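Local coordinates for protein farnesyl diphosphate phosphatase YisP (PDB 3WE9) that hydrolyses farnesyl diphosphate to farnesol and diphosphate, a step involved in biofilm formation, although its fold is that of the phytoene/squalene synthases, at residues A[242-245]-A[246-250]; A[155-158]-A[159-163]; A[260-264]-A[265-269]; A[20-23]-A[24-28]. All blocks are in the same frame, centred on the assembly; numbering follows the deposited sequence.

Overall arrangement
The four contacts are local, each made between side chains and backbone atoms three to five residues apart in a mostly helical chain. Contact 2, on helix 145-165, lies nearest the middle of the molecule, its centre about 5 Å from that of the chain, and its side-chain contacts are wholly apolar. Contact 1 is partly buried: Val-244 and Leu-245 pack on Val-162 of contact 2, while charged residues line another side. Contacts 3 and 4 belong to the surface and deal with helix ends, a capping box in 260-269 and a break between two helices in 20-28. Lys-247 ties contact 1 to contact 3 through Ala-261 and Glu-266, whereas contact 4 meets contact 2 where Ala-26 touches Arg-163.

Contact 1 of 4, residues A[242-245]-A[246-250]; sequences RAVL and EKIRA
The guanidinium of Arg-249 has CD of Glu-246 at its edge, in plane, while CB of Leu-245 approaches it obliquely, 4.0 Å from NH1. NH1 donates to Glu-246 OE1 over 2.7 Å, a salt bridge; OE1 is close to the guanidinium plane, yet is approached from above the carboxylate plane. A bend in the glutamate chain at chi2 (-68°) folds the acid back toward the arginine, whose own chain runs extended from CG to NE. The same group is held from helix 199-221 by Glu-206 and Glu-213, so one cation serves three carboxylates. Near Glu-246, a water donates to Arg-242 O and accepts a weak bond from Arg-249 NH1. The buried side is apolar: Val-244 CG1 meets Ile-248 CD1 at 4.0 Å, and CG1 of the isoleucine rests 3.2 Å from Val-244 O. That carbonyl accepts from Ile-248 N at 3.0 Å, just as Leu-245 O accepts from Arg-249 N. Trp-205 of helix 199-221 touches Leu-245, Ile-248 and Arg-249. With charges along helix 199-221 and the surface and Val-244 and Ile-248 buried, this is the amphipathic C-terminal end of helix 228-250, in the all-helical fold of the squalene/phytoene synthase family.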
ATOM      1  N   ARG A 242       5.447  -6.729   6.922  1.00 20.31           N
ATOM      2  CA  ARG A 242       6.754  -7.249   7.299  1.00 20.39           C
ATOM      3  C   ARG A 242       6.701  -8.752   7.031  1.00 19.84           C
ATOM      4  O   ARG A 242       7.649  -9.342   6.509  1.00 20.35           O
ATOM      5  CB  ARG A 242       7.051  -7.014   8.784  1.00 22.57           C
ATOM      6  CG  ARG A 242       7.725  -5.690   9.074  1.00 28.48           C
ATOM      7  CD  ARG A 242       8.337  -5.669  10.466  1.00 32.55           C
ATOM      8  NE  ARG A 242       9.064  -4.427  10.712  1.00 37.32           N
ATOM      9  CZ  ARG A 242       8.567  -3.379  11.363  1.00 38.50           C
ATOM     10  NH1 ARG A 242       7.328  -3.417  11.843  1.00 39.30           N
ATOM     11  NH2 ARG A 242       9.312  -2.293  11.534  1.00 34.66           N
ATOM     12  N   ALA A 243       5.572  -9.363   7.385  1.00 18.02           N
ATOM     13  CA  ALA A 243       5.371 -10.794   7.194  1.00 18.46           C
ATOM     14  C   ALA A 243       5.434 -11.166   5.712  1.00 18.34           C
ATOM     15  O   ALA A 243       5.909 -12.245   5.355  1.00 17.12           O
ATOM     16  CB  ALA A 243       4.032 -11.220   7.787  1.00 19.30           C
ATOM     17  N   VAL A 244       4.939 -10.282   4.851  1.00 16.39           N
ATOM     18  CA  VAL A 244       4.977 -10.537   3.419  1.00 17.56           C
ATOM     19  C   VAL A 244       6.431 -10.671   2.955  1.00 16.48           C
ATOM     20  O   VAL A 244       6.779 -11.597   2.220  1.00 16.76           O
ATOM     21  CB  VAL A 244       4.285  -9.396   2.625  1.00 17.76           C
ATOM     22  CG1 VAL A 244       4.547  -9.566   1.122  1.00 19.73           C
ATOM     23  CG2 VAL A 244       2.787  -9.417   2.883  1.00 19.38           C
ATOM     24  N   LEU A 245       7.276  -9.742   3.393  1.00 16.04           N
ATOM     25  CA  LEU A 245       8.691  -9.768   3.033  1.00 16.28           C
ATOM     26  C   LEU A 245       9.354 -11.041   3.554  1.00 18.33           C
ATOM     27  O   LEU A 245      10.189 -11.647   2.875  1.00 15.22           O
ATOM     28  CB  LEU A 245       9.407  -8.538   3.602  1.00 17.36           C
ATOM     29  CG  LEU A 245       8.980  -7.202   2.982  1.00 16.66           C
ATOM     30  CD1 LEU A 245       9.590  -6.048   3.752  1.00 17.63           C
ATOM     31  CD2 LEU A 245       9.402  -7.166   1.515  1.00 20.27           C
ATOM     32  N   GLU A 246       8.984 -11.453   4.762  1.00 19.00           N
ATOM     33  CA  GLU A 246       9.561 -12.668   5.331  1.00 21.58           C
ATOM     34  C   GLU A 246       9.123 -13.907   4.542  1.00 19.79           C
ATOM     35  O   GLU A 246       9.923 -14.819   4.316  1.00 20.12           O
ATOM     36  CB  GLU A 246       9.165 -12.799   6.805  1.00 23.99           C
ATOM     37  CG  GLU A 246       9.709 -11.678   7.682  1.00 30.95           C
ATOM     38  CD  GLU A 246      11.230 -11.713   7.838  1.00 37.51           C
ATOM     39  OE1 GLU A 246      11.955 -11.665   6.816  1.00 37.31           O
ATOM     40  OE2 GLU A 246      11.705 -11.789   8.995  1.00 41.55           O
ATOM     41  N   LYS A 247       7.867 -13.930   4.102  1.00 19.66           N
ATOM     42  CA  LYS A 247       7.356 -15.065   3.334  1.00 20.44           C
ATOM     43  C   LYS A 247       8.100 -15.185   2.010  1.00 20.49           C
ATOM     44  O   LYS A 247       8.465 -16.281   1.576  1.00 18.45           O
ATOM     45  CB  LYS A 247       5.853 -14.909   3.061  1.00 19.97           C
ATOM     46  CG  LYS A 247       5.244 -16.110   2.328  1.00 21.43           C
ATOM     47  CD  LYS A 247       3.732 -16.001   2.161  1.00 23.54           C
ATOM     48  CE  LYS A 247       3.173 -17.254   1.482  1.00 25.79           C
ATOM     49  NZ  LYS A 247       1.692 -17.223   1.339  1.00 24.96           N
ATOM     50  N   ILE A 248       8.314 -14.045   1.362  1.00 18.79           N
ATOM     51  CA  ILE A 248       9.023 -14.022   0.090  1.00 17.58           C
ATOM     52  C   ILE A 248      10.419 -14.615   0.286  1.00 18.09           C
ATOM     53  O   ILE A 248      10.882 -15.419  -0.524  1.00 18.06           O
ATOM     54  CB  ILE A 248       9.124 -12.570  -0.452  1.00 17.46           C
ATOM     55  CG1 ILE A 248       7.711 -12.045  -0.756  1.00 15.92           C
ATOM     56  CG2 ILE A 248      10.001 -12.535  -1.705  1.00 15.23           C
ATOM     57  CD1 ILE A 248       7.647 -10.575  -1.162  1.00 15.48           C
ATOM     58  N   ARG A 249      11.083 -14.224   1.369  1.00 17.51           N
ATOM     59  CA  ARG A 249      12.416 -14.741   1.656  1.00 20.08           C
ATOM     60  C   ARG A 249      12.344 -16.249   1.892  1.00 21.25           C
ATOM     61  O   ARG A 249      13.204 -16.999   1.433  1.00 21.38           O
ATOM     62  CB  ARG A 249      13.001 -14.048   2.887  1.00 21.61           C
ATOM     63  CG  ARG A 249      13.384 -12.600   2.636  1.00 22.01           C
ATOM     64  CD  ARG A 249      13.828 -11.895   3.911  1.00 23.64           C
ATOM     65  NE  ARG A 249      14.237 -10.521   3.634  1.00 20.17           N
ATOM     66  CZ  ARG A 249      13.790  -9.459   4.292  1.00 22.98           C
ATOM     67  NH1 ARG A 249      12.913  -9.603   5.281  1.00 21.85           N
ATOM     68  NH2 ARG A 249      14.211  -8.251   3.952  1.00 22.35           N
ATOM     69  N   ALA A 250      11.304 -16.674   2.604  1.00 21.94           N
ATOM     70  CA  ALA A 250      11.085 -18.083   2.918  1.00 25.38           C
ATOM     71  C   ALA A 250      10.814 -18.897   1.660  1.00 25.35           C
ATOM     72  O   ALA A 250      11.094 -20.097   1.604  1.00 24.89           O
ATOM     73  CB  ALA A 250       9.908 -18.223   3.891  1.00 26.02           C
TER
HETATM   74  O   HOH W   1      10.413  -8.021   7.084  1.00 33.76           O

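Contact 2 of 4, residues A[155-158]-A[159-163]; sequences LGLA and IQLVR
Apolar pairing between side chains four residues apart marks this contact, on helix 145-165 near the middle of the chain. Two pairs, Leu-155 with Ile-159 and Leu-157 with Leu-161, run along different sides of the helix. In the first the side chains cross at a slant, CD1 of the isoleucine lying 3.8 Å from Leu-155 CG and almost as near its CD1. Ile-159 CG1 stands anti to the carbonyl carbon (chi1 -71°), which lays it back along the helix, 3.2 Å from Leu-155 O. An alanine here is likely to leave a gap beside Leu-155 and remove one of the apolar groups that pack on His-241. The leucines of the second pair lie alongside each other and point the same way, with Leu-157 CD1 3.6 Å from Leu-161 CD1. Regular helical bonds underlie both pairs: Leu-155 O accepts from Ile-159 N at 2.9 Å, and Leu-157 O from Leu-161 N at 3.0 Å. Val-162 CG2 sits 3.2 Å from Ala-158 O. A triethylene glycol, probably from the crystallisation liquor, lies about 4 Å from the Ile-159 side chain. Leu-157 and Leu-161 pack on helix 118-140 and, with Ala-158, on helix 199-221; Leu-155, Ile-159 and Val-162 face helix 228-250, so helix 145-165 is packed among three others.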
ATOM      1  N   LEU A 155       4.331   4.796   5.809  1.00 18.83           N
ATOM      2  CA  LEU A 155       3.619   3.522   5.793  1.00 18.05           C
ATOM      3  C   LEU A 155       3.107   3.213   4.384  1.00 16.46           C
ATOM      4  O   LEU A 155       3.325   2.125   3.862  1.00 14.88           O
ATOM      5  CB  LEU A 155       2.440   3.554   6.767  1.00 18.87           C
ATOM      6  CG  LEU A 155       1.592   2.274   6.779  1.00 18.53           C
ATOM      7  CD1 LEU A 155       2.456   1.088   7.188  1.00 19.54           C
ATOM      8  CD2 LEU A 155       0.409   2.445   7.728  1.00 20.45           C
ATOM      9  N   GLY A 156       2.428   4.177   3.772  1.00 14.68           N
ATOM     10  CA  GLY A 156       1.904   3.969   2.433  1.00 15.69           C
ATOM     11  C   GLY A 156       3.005   3.708   1.421  1.00 14.47           C
ATOM     12  O   GLY A 156       2.871   2.852   0.542  1.00 14.08           O
ATOM     13  N   LEU A 157       4.088   4.465   1.545  1.00 13.95           N
ATOM     14  CA  LEU A 157       5.252   4.336   0.673  1.00 16.77           C
ATOM     15  C   LEU A 157       5.819   2.917   0.812  1.00 15.43           C
ATOM     16  O   LEU A 157       6.035   2.222  -0.177  1.00 14.01           O
ATOM     17  CB  LEU A 157       6.301   5.379   1.097  1.00 17.16           C
ATOM     18  CG  LEU A 157       7.707   5.606   0.511  1.00 21.81           C
ATOM     19  CD1 LEU A 157       8.245   4.375  -0.188  1.00 21.24           C
ATOM     20  CD2 LEU A 157       7.668   6.786  -0.419  1.00 23.78           C
ATOM     21  N   ALA A 158       6.045   2.496   2.054  1.00 14.28           N
ATOM     22  CA  ALA A 158       6.589   1.166   2.328  1.00 14.80           C
ATOM     23  C   ALA A 158       5.683   0.053   1.784  1.00 14.60           C
ATOM     24  O   ALA A 158       6.158  -0.931   1.209  1.00 13.77           O
ATOM     25  CB  ALA A 158       6.779   0.988   3.832  1.00 14.31           C
ATOM     26  N   ILE A 159       4.376   0.209   1.969  1.00 13.05           N
ATOM     27  CA  ILE A 159       3.427  -0.792   1.490  1.00 13.64           C
ATOM     28  C   ILE A 159       3.502  -0.936  -0.032  1.00 14.58           C
ATOM     29  O   ILE A 159       3.407  -2.043  -0.576  1.00 12.84           O
ATOM     30  CB  ILE A 159       1.993  -0.424   1.932  1.00 13.64           C
ATOM     31  CG1 ILE A 159       1.859  -0.635   3.449  1.00 13.83           C
ATOM     32  CG2 ILE A 159       0.971  -1.245   1.162  1.00 13.02           C
ATOM     33  CD1 ILE A 159       0.554  -0.094   4.050  1.00 16.07           C
ATOM     34  N   GLN A 160       3.681   0.184  -0.725  1.00 12.59           N
ATOM     35  CA  GLN A 160       3.792   0.133  -2.178  1.00 13.76           C
ATOM     36  C   GLN A 160       5.087  -0.600  -2.553  1.00 12.24           C
ATOM     37  O   GLN A 160       5.116  -1.409  -3.486  1.00 14.06           O
ATOM     38  CB  GLN A 160       3.786   1.551  -2.758  1.00 18.48           C
ATOM     39  CG  GLN A 160       3.694   1.590  -4.270  1.00 21.35           C
ATOM     40  CD  GLN A 160       2.378   1.029  -4.793  1.00 25.02           C
ATOM     41  OE1 GLN A 160       2.016  -0.109  -4.504  1.00 25.85           O
ATOM     42  NE2 GLN A 160       1.661   1.830  -5.571  1.00 27.12           N
ATOM     43  N   LEU A 161       6.161  -0.328  -1.822  1.00 13.12           N
ATOM     44  CA  LEU A 161       7.428  -1.002  -2.091  1.00 13.02           C
ATOM     45  C   LEU A 161       7.273  -2.496  -1.857  1.00 12.10           C
ATOM     46  O   LEU A 161       7.806  -3.311  -2.612  1.00 11.84           O
ATOM     47  CB  LEU A 161       8.544  -0.461  -1.195  1.00 13.74           C
ATOM     48  CG  LEU A 161       9.069   0.944  -1.522  1.00 15.33           C
ATOM     49  CD1 LEU A 161      10.159   1.327  -0.515  1.00 13.98           C
ATOM     50  CD2 LEU A 161       9.617   0.976  -2.943  1.00 14.24           C
ATOM     51  N   VAL A 162       6.540  -2.867  -0.814  1.00 13.36           N
ATOM     52  CA  VAL A 162       6.346  -4.290  -0.540  1.00 14.43           C
ATOM     53  C   VAL A 162       5.558  -4.945  -1.671  1.00 15.28           C
ATOM     54  O   VAL A 162       5.892  -6.040  -2.128  1.00 15.95           O
ATOM     55  CB  VAL A 162       5.624  -4.507   0.800  1.00 12.87           C
ATOM     56  CG1 VAL A 162       5.283  -5.990   0.980  1.00 12.19           C
ATOM     57  CG2 VAL A 162       6.528  -4.051   1.935  1.00 13.92           C
ATOM     58  N   ARG A 163       4.509  -4.273  -2.127  1.00 16.14           N
ATOM     59  CA  ARG A 163       3.715  -4.808  -3.220  1.00 17.52           C
ATOM     60  C   ARG A 163       4.596  -4.989  -4.452  1.00 17.68           C
ATOM     61  O   ARG A 163       4.522  -6.010  -5.134  1.00 16.83           O
ATOM     62  CB  ARG A 163       2.550  -3.866  -3.537  1.00 19.97           C
ATOM     63  CG  ARG A 163       1.441  -3.907  -2.501  1.00 22.30           C
ATOM     64  CD  ARG A 163       0.422  -2.815  -2.749  1.00 28.70           C
ATOM     65  NE  ARG A 163      -0.769  -2.988  -1.926  1.00 36.78           N
ATOM     66  CZ  ARG A 163      -1.723  -3.883  -2.165  1.00 39.50           C
ATOM     67  NH1 ARG A 163      -1.629  -4.691  -3.213  1.00 41.38           N
ATOM     68  NH2 ARG A 163      -2.772  -3.969  -1.358  1.00 42.82           N
TER

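Contact 3 of 4, residues A[260-264]-A[265-269]; sequences FALTE and TEVKQ
A capping box starts helix 264-271, with Thr-263 at the N-cap and Glu-266 three residues on. Each residue's side chain takes the other's backbone N-H: Glu-266 N donates to Thr-263 OG1 over 3.0 Å, and Thr-263 N to Glu-266 OE2 over 2.9 Å. The threonine hydroxyl sits between its own backbone N and carbonyl carbon (chi1 63°), facing the first turn. From Glu-266 the extended chain carries the carboxylate back across Thr-263; OE2 takes the N-H on its anti side, 30° out of the carboxylate plane. The bond from Val-267 N to Thr-263 O, 2.9 Å long, is close to straight at 168°. Beside the box, Leu-262 CB touches Val-267 CG2 at 3.7 Å, and both residues lean on Leu-240 of helix 228-250. OE2 of Glu-266 has a second partner in Lys-247 of that helix, which probably also donates to Ala-261 O. An alanine in place of this glutamate would probably leave Thr-263 N without its side-chain acceptor and Lys-247 without this countercharge. One carboxylate oxygen therefore joins a helix start to a neighbouring helix, and its negative charge, lying near the helix N-terminus, is probably favoured by both the lysine and the helix dipole.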
ATOM      1  N   PHE A 260       3.376 -13.144  -4.432  1.00 27.35           N
ATOM      2  CA  PHE A 260       3.268 -13.480  -3.018  1.00 28.16           C
ATOM      3  C   PHE A 260       2.246 -12.681  -2.240  1.00 26.86           C
ATOM      4  O   PHE A 260       2.171 -11.466  -2.360  1.00 25.41           O
ATOM      5  CB  PHE A 260       4.629 -13.348  -2.342  1.00 29.82           C
ATOM      6  CG  PHE A 260       5.565 -14.460  -2.676  1.00 32.29           C
ATOM      7  CD1 PHE A 260       5.975 -14.669  -3.987  1.00 31.39           C
ATOM      8  CD2 PHE A 260       5.995 -15.334  -1.689  1.00 35.11           C
ATOM      9  CE1 PHE A 260       6.802 -15.733  -4.316  1.00 31.66           C
ATOM     10  CE2 PHE A 260       6.819 -16.397  -2.008  1.00 35.04           C
ATOM     11  CZ  PHE A 260       7.224 -16.601  -3.329  1.00 34.73           C
ATOM     12  N   ALA A 261       1.462 -13.388  -1.433  1.00 26.60           N
ATOM     13  CA  ALA A 261       0.441 -12.775  -0.596  1.00 27.22           C
ATOM     14  C   ALA A 261       0.187 -13.699   0.588  1.00 28.29           C
ATOM     15  O   ALA A 261       0.376 -14.912   0.488  1.00 27.48           O
ATOM     16  CB  ALA A 261      -0.844 -12.570  -1.393  1.00 27.33           C
ATOM     17  N   LEU A 262      -0.230 -13.127   1.712  1.00 27.32           N
ATOM     18  CA  LEU A 262      -0.511 -13.925   2.899  1.00 28.73           C
ATOM     19  C   LEU A 262      -1.858 -14.621   2.728  1.00 30.51           C
ATOM     20  O   LEU A 262      -2.804 -14.029   2.202  1.00 30.83           O
ATOM     21  CB  LEU A 262      -0.555 -13.035   4.144  1.00 26.99           C
ATOM     22  CG  LEU A 262       0.678 -12.189   4.483  1.00 25.89           C
ATOM     23  CD1 LEU A 262       0.330 -11.247   5.636  1.00 24.09           C
ATOM     24  CD2 LEU A 262       1.862 -13.086   4.847  1.00 23.22           C
ATOM     25  N   THR A 263      -1.943 -15.878   3.157  1.00 30.91           N
ATOM     26  CA  THR A 263      -3.200 -16.618   3.058  1.00 32.95           C
ATOM     27  C   THR A 263      -4.074 -16.194   4.233  1.00 32.24           C
ATOM     28  O   THR A 263      -3.588 -15.553   5.163  1.00 31.73           O
ATOM     29  CB  THR A 263      -2.966 -18.138   3.150  1.00 31.70           C
ATOM     30  OG1 THR A 263      -2.416 -18.453   4.436  1.00 31.54           O
ATOM     31  CG2 THR A 263      -2.006 -18.597   2.062  1.00 32.55           C
ATOM     32  N   GLU A 264      -5.356 -16.548   4.196  1.00 35.38           N
ATOM     33  CA  GLU A 264      -6.260 -16.197   5.290  1.00 37.92           C
ATOM     34  C   GLU A 264      -5.676 -16.741   6.590  1.00 36.94           C
ATOM     35  O   GLU A 264      -5.645 -16.053   7.612  1.00 37.23           O
ATOM     36  CB  GLU A 264      -7.653 -16.800   5.072  1.00 41.98           C
ATOM     37  CG  GLU A 264      -8.345 -16.384   3.777  1.00 46.99           C
ATOM     38  CD  GLU A 264      -9.809 -16.799   3.739  1.00 49.88           C
ATOM     39  OE1 GLU A 264     -10.103 -17.988   3.989  1.00 51.15           O
ATOM     40  OE2 GLU A 264     -10.668 -15.935   3.456  1.00 51.51           O
ATOM     41  N   THR A 265      -5.206 -17.983   6.536  1.00 36.54           N
ATOM     42  CA  THR A 265      -4.619 -18.636   7.697  1.00 35.21           C
ATOM     43  C   THR A 265      -3.424 -17.844   8.201  1.00 34.47           C
ATOM     44  O   THR A 265      -3.289 -17.607   9.402  1.00 34.40           O
ATOM     45  CB  THR A 265      -4.158 -20.077   7.361  1.00 36.77           C
ATOM     46  OG1 THR A 265      -5.282 -20.848   6.919  1.00 37.17           O
ATOM     47  CG2 THR A 265      -3.554 -20.750   8.589  1.00 36.86           C
ATOM     48  N   GLU A 266      -2.557 -17.429   7.282  1.00 33.12           N
ATOM     49  CA  GLU A 266      -1.376 -16.664   7.660  1.00 31.53           C
ATOM     50  C   GLU A 266      -1.718 -15.326   8.308  1.00 30.65           C
ATOM     51  O   GLU A 266      -1.132 -14.960   9.328  1.00 29.33           O
ATOM     52  CB  GLU A 266      -0.476 -16.456   6.440  1.00 30.82           C
ATOM     53  CG  GLU A 266       0.336 -17.696   6.089  1.00 32.64           C
ATOM     54  CD  GLU A 266       1.060 -17.588   4.762  1.00 33.21           C
ATOM     55  OE1 GLU A 266       2.005 -18.375   4.544  1.00 36.06           O
ATOM     56  OE2 GLU A 266       0.686 -16.733   3.933  1.00 32.99           O
ATOM     57  N   VAL A 267      -2.665 -14.601   7.722  1.00 30.55           N
ATOM     58  CA  VAL A 267      -3.069 -13.306   8.264  1.00 31.58           C
ATOM     59  C   VAL A 267      -3.556 -13.501   9.698  1.00 32.94           C
ATOM     60  O   VAL A 267      -3.177 -12.763  10.610  1.00 32.07           O
ATOM     61  CB  VAL A 267      -4.209 -12.675   7.425  1.00 31.07           C
ATOM     62  CG1 VAL A 267      -4.674 -11.375   8.065  1.00 29.49           C
ATOM     63  CG2 VAL A 267      -3.732 -12.424   5.997  1.00 29.61           C
ATOM     64  N   LYS A 268      -4.391 -14.514   9.885  1.00 34.74           N
ATOM     65  CA  LYS A 268      -4.934 -14.833  11.194  1.00 36.76           C
ATOM     66  C   LYS A 268      -3.821 -15.028  12.228  1.00 37.23           C
ATOM     67  O   LYS A 268      -3.878 -14.465  13.319  1.00 37.71           O
ATOM     68  CB  LYS A 268      -5.802 -16.086  11.076  1.00 39.65           C
ATOM     69  CG  LYS A 268      -6.527 -16.497  12.335  1.00 41.73           C
ATOM     70  CD  LYS A 268      -7.628 -17.476  11.971  1.00 45.37           C
ATOM     71  CE  LYS A 268      -8.107 -18.276  13.162  1.00 47.44           C
ATOM     72  NZ  LYS A 268      -9.206 -19.202  12.764  1.00 48.75           N
ATOM     73  N   GLN A 269      -2.800 -15.809  11.884  1.00 37.87           N
ATOM     74  CA  GLN A 269      -1.694 -16.043  12.812  1.00 38.53           C
ATOM     75  C   GLN A 269      -0.953 -14.748  13.124  1.00 38.55           C
ATOM     76  O   GLN A 269      -0.719 -14.412  14.287  1.00 37.20           O
ATOM     77  CB  GLN A 269      -0.702 -17.057  12.235  1.00 40.71           C
ATOM     78  CG  GLN A 269       0.519 -17.278  13.129  1.00 43.82           C
ATOM     79  CD  GLN A 269       0.159 -17.881  14.484  1.00 46.34           C
ATOM     80  OE1 GLN A 269       0.963 -17.863  15.418  1.00 47.93           O
ATOM     81  NE2 GLN A 269      -1.049 -18.427  14.591  1.00 45.58           N
TER

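Contact 4 of 4, residues A[20-23]-A[24-28]; sequences QIVG and EYAPA
Ile-21 CG2 meets the edge of the Tyr-25 ring, in its plane, with CD2 3.9 Å away. The methyl stands opposite the backbone N about chi1, while the tyrosine's CG is anti to its carbonyl carbon (chi1 -61°), which turns the ring back toward the preceding turn. CD2 thereby also comes to 3.4 Å from Ile-21 O. Over one face of the ring, offset toward its rim, lies the carboxylate carbon of Glu-24, 4.1 Å above the plane. Behind these side chains, Ile-21 O accepts two bonds: a nearly straight one from Tyr-25 N, at 165°, and a more bent one from Glu-24 N that arrives above the carbonyl plane. The bond from Glu-24 N to Gln-20 O is weak, as is that from Ala-26 N to Val-22 O, 2.8 Å long, so the helical pattern is deteriorating here. At Ala-26 the chain leaves helical angles, and the residue then stands at the N-cap of the next helix. Pro-27 follows, its CG 3.4 Å from Gly-23 O. Farther out, Tyr-25 stacks with the ring of His-52 on helix 38-54, and on that same helix Ile-21 touches Ser-49 and Val-22 touches Leu-48. The whole is a break between consecutive helices, 6-25 ending and 27-33 starting at Pro-27, with Ala-26 as the single non-helical residue between them.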
ATOM      1  N   GLN A  20     -16.367  -4.316  -0.694  1.00 35.58           N
ATOM      2  CA  GLN A  20     -16.285  -5.564  -1.451  1.00 36.65           C
ATOM      3  C   GLN A  20     -15.019  -5.516  -2.303  1.00 35.15           C
ATOM      4  O   GLN A  20     -14.264  -6.485  -2.382  1.00 34.83           O
ATOM      5  CB  GLN A  20     -17.502  -5.703  -2.369  1.00 38.84           C
ATOM      6  CG  GLN A  20     -18.844  -5.455  -1.697  1.00 44.42           C
ATOM      7  CD  GLN A  20     -19.427  -6.695  -1.044  1.00 47.02           C
ATOM      8  OE1 GLN A  20     -18.792  -7.325  -0.198  1.00 49.31           O
ATOM      9  NE2 GLN A  20     -20.649  -7.047  -1.435  1.00 48.31           N
ATOM     10  N   ILE A  21     -14.806  -4.369  -2.939  1.00 35.40           N
ATOM     11  CA  ILE A  21     -13.645  -4.130  -3.791  1.00 34.88           C
ATOM     12  C   ILE A  21     -12.333  -4.293  -3.032  1.00 35.73           C
ATOM     13  O   ILE A  21     -11.497  -5.126  -3.387  1.00 35.40           O
ATOM     14  CB  ILE A  21     -13.684  -2.698  -4.385  1.00 34.86           C
ATOM     15  CG1 ILE A  21     -14.795  -2.597  -5.434  1.00 37.03           C
ATOM     16  CG2 ILE A  21     -12.333  -2.334  -4.982  1.00 35.36           C
ATOM     17  CD1 ILE A  21     -14.916  -1.225  -6.074  1.00 36.28           C
ATOM     18  N   VAL A  22     -12.150  -3.488  -1.991  1.00 34.74           N
ATOM     19  CA  VAL A  22     -10.928  -3.549  -1.203  1.00 33.56           C
ATOM     20  C   VAL A  22     -10.735  -4.950  -0.643  1.00 34.09           C
ATOM     21  O   VAL A  22      -9.624  -5.472  -0.627  1.00 34.96           O
ATOM     22  CB  VAL A  22     -10.957  -2.527  -0.035  1.00 34.08           C
ATOM     23  CG1 VAL A  22      -9.657  -2.599   0.751  1.00 31.60           C
ATOM     24  CG2 VAL A  22     -11.174  -1.117  -0.579  1.00 30.63           C
ATOM     25  N   GLY A  23     -11.825  -5.560  -0.192  1.00 36.33           N
ATOM     26  CA  GLY A  23     -11.734  -6.895   0.366  1.00 38.45           C
ATOM     27  C   GLY A  23     -11.253  -7.907  -0.655  1.00 40.88           C
ATOM     28  O   GLY A  23     -10.629  -8.910  -0.306  1.00 40.17           O
ATOM     29  N   GLU A  24     -11.530  -7.632  -1.925  1.00 42.67           N
ATOM     30  CA  GLU A  24     -11.141  -8.530  -3.001  1.00 46.03           C
ATOM     31  C   GLU A  24      -9.728  -8.292  -3.518  1.00 46.19           C
ATOM     32  O   GLU A  24      -8.976  -9.243  -3.736  1.00 47.21           O
ATOM     33  CB  GLU A  24     -12.129  -8.407  -4.163  1.00 47.87           C
ATOM     34  CG  GLU A  24     -11.901  -9.418  -5.273  1.00 51.31           C
ATOM     35  CD  GLU A  24     -12.957  -9.338  -6.356  1.00 53.76           C
ATOM     36  OE1 GLU A  24     -14.161  -9.379  -6.020  1.00 54.14           O
ATOM     37  OE2 GLU A  24     -12.583  -9.242  -7.546  1.00 54.95           O
ATOM     38  N   TYR A  25      -9.366  -7.026  -3.704  1.00 45.19           N
ATOM     39  CA  TYR A  25      -8.050  -6.684  -4.230  1.00 45.54           C
ATOM     40  C   TYR A  25      -6.967  -6.344  -3.204  1.00 45.22           C
ATOM     41  O   TYR A  25      -5.828  -6.055  -3.572  1.00 45.99           O
ATOM     42  CB  TYR A  25      -8.199  -5.539  -5.229  1.00 46.75           C
ATOM     43  CG  TYR A  25      -9.070  -5.907  -6.409  1.00 49.99           C
ATOM     44  CD1 TYR A  25      -8.652  -6.863  -7.334  1.00 51.05           C
ATOM     45  CD2 TYR A  25     -10.323  -5.319  -6.591  1.00 50.49           C
ATOM     46  CE1 TYR A  25      -9.457  -7.228  -8.412  1.00 52.55           C
ATOM     47  CE2 TYR A  25     -11.139  -5.676  -7.665  1.00 52.40           C
ATOM     48  CZ  TYR A  25     -10.699  -6.632  -8.571  1.00 52.81           C
ATOM     49  OH  TYR A  25     -11.498  -6.996  -9.632  1.00 53.79           O
ATOM     50  N   ALA A  26      -7.314  -6.380  -1.923  1.00 44.23           N
ATOM     51  CA  ALA A  26      -6.348  -6.080  -0.867  1.00 42.94           C
ATOM     52  C   ALA A  26      -6.831  -6.668   0.453  1.00 42.50           C
ATOM     53  O   ALA A  26      -7.048  -5.948   1.425  1.00 42.65           O
ATOM     54  CB  ALA A  26      -6.160  -4.571  -0.737  1.00 42.19           C
ATOM     55  N   PRO A  27      -6.997  -8.000   0.500  1.00 42.31           N
ATOM     56  CA  PRO A  27      -7.460  -8.727   1.686  1.00 42.86           C
ATOM     57  C   PRO A  27      -6.712  -8.355   2.965  1.00 42.47           C
ATOM     58  O   PRO A  27      -7.320  -8.204   4.022  1.00 42.37           O
ATOM     59  CB  PRO A  27      -7.243 -10.188   1.299  1.00 42.68           C
ATOM     60  CG  PRO A  27      -7.424 -10.169  -0.185  1.00 42.58           C
ATOM     61  CD  PRO A  27      -6.650  -8.941  -0.579  1.00 42.08           C
ATOM     62  N   ALA A  28      -5.394  -8.215   2.862  1.00 42.36           N
ATOM     63  CA  ALA A  28      -4.573  -7.867   4.015  1.00 41.24           C
ATOM     64  C   ALA A  28      -4.919  -6.482   4.551  1.00 39.58           C
ATOM     65  O   ALA A  28      -5.198  -6.328   5.741  1.00 39.71           O
ATOM     66  CB  ALA A  28      -3.097  -7.931   3.646  1.00 39.81           C
TER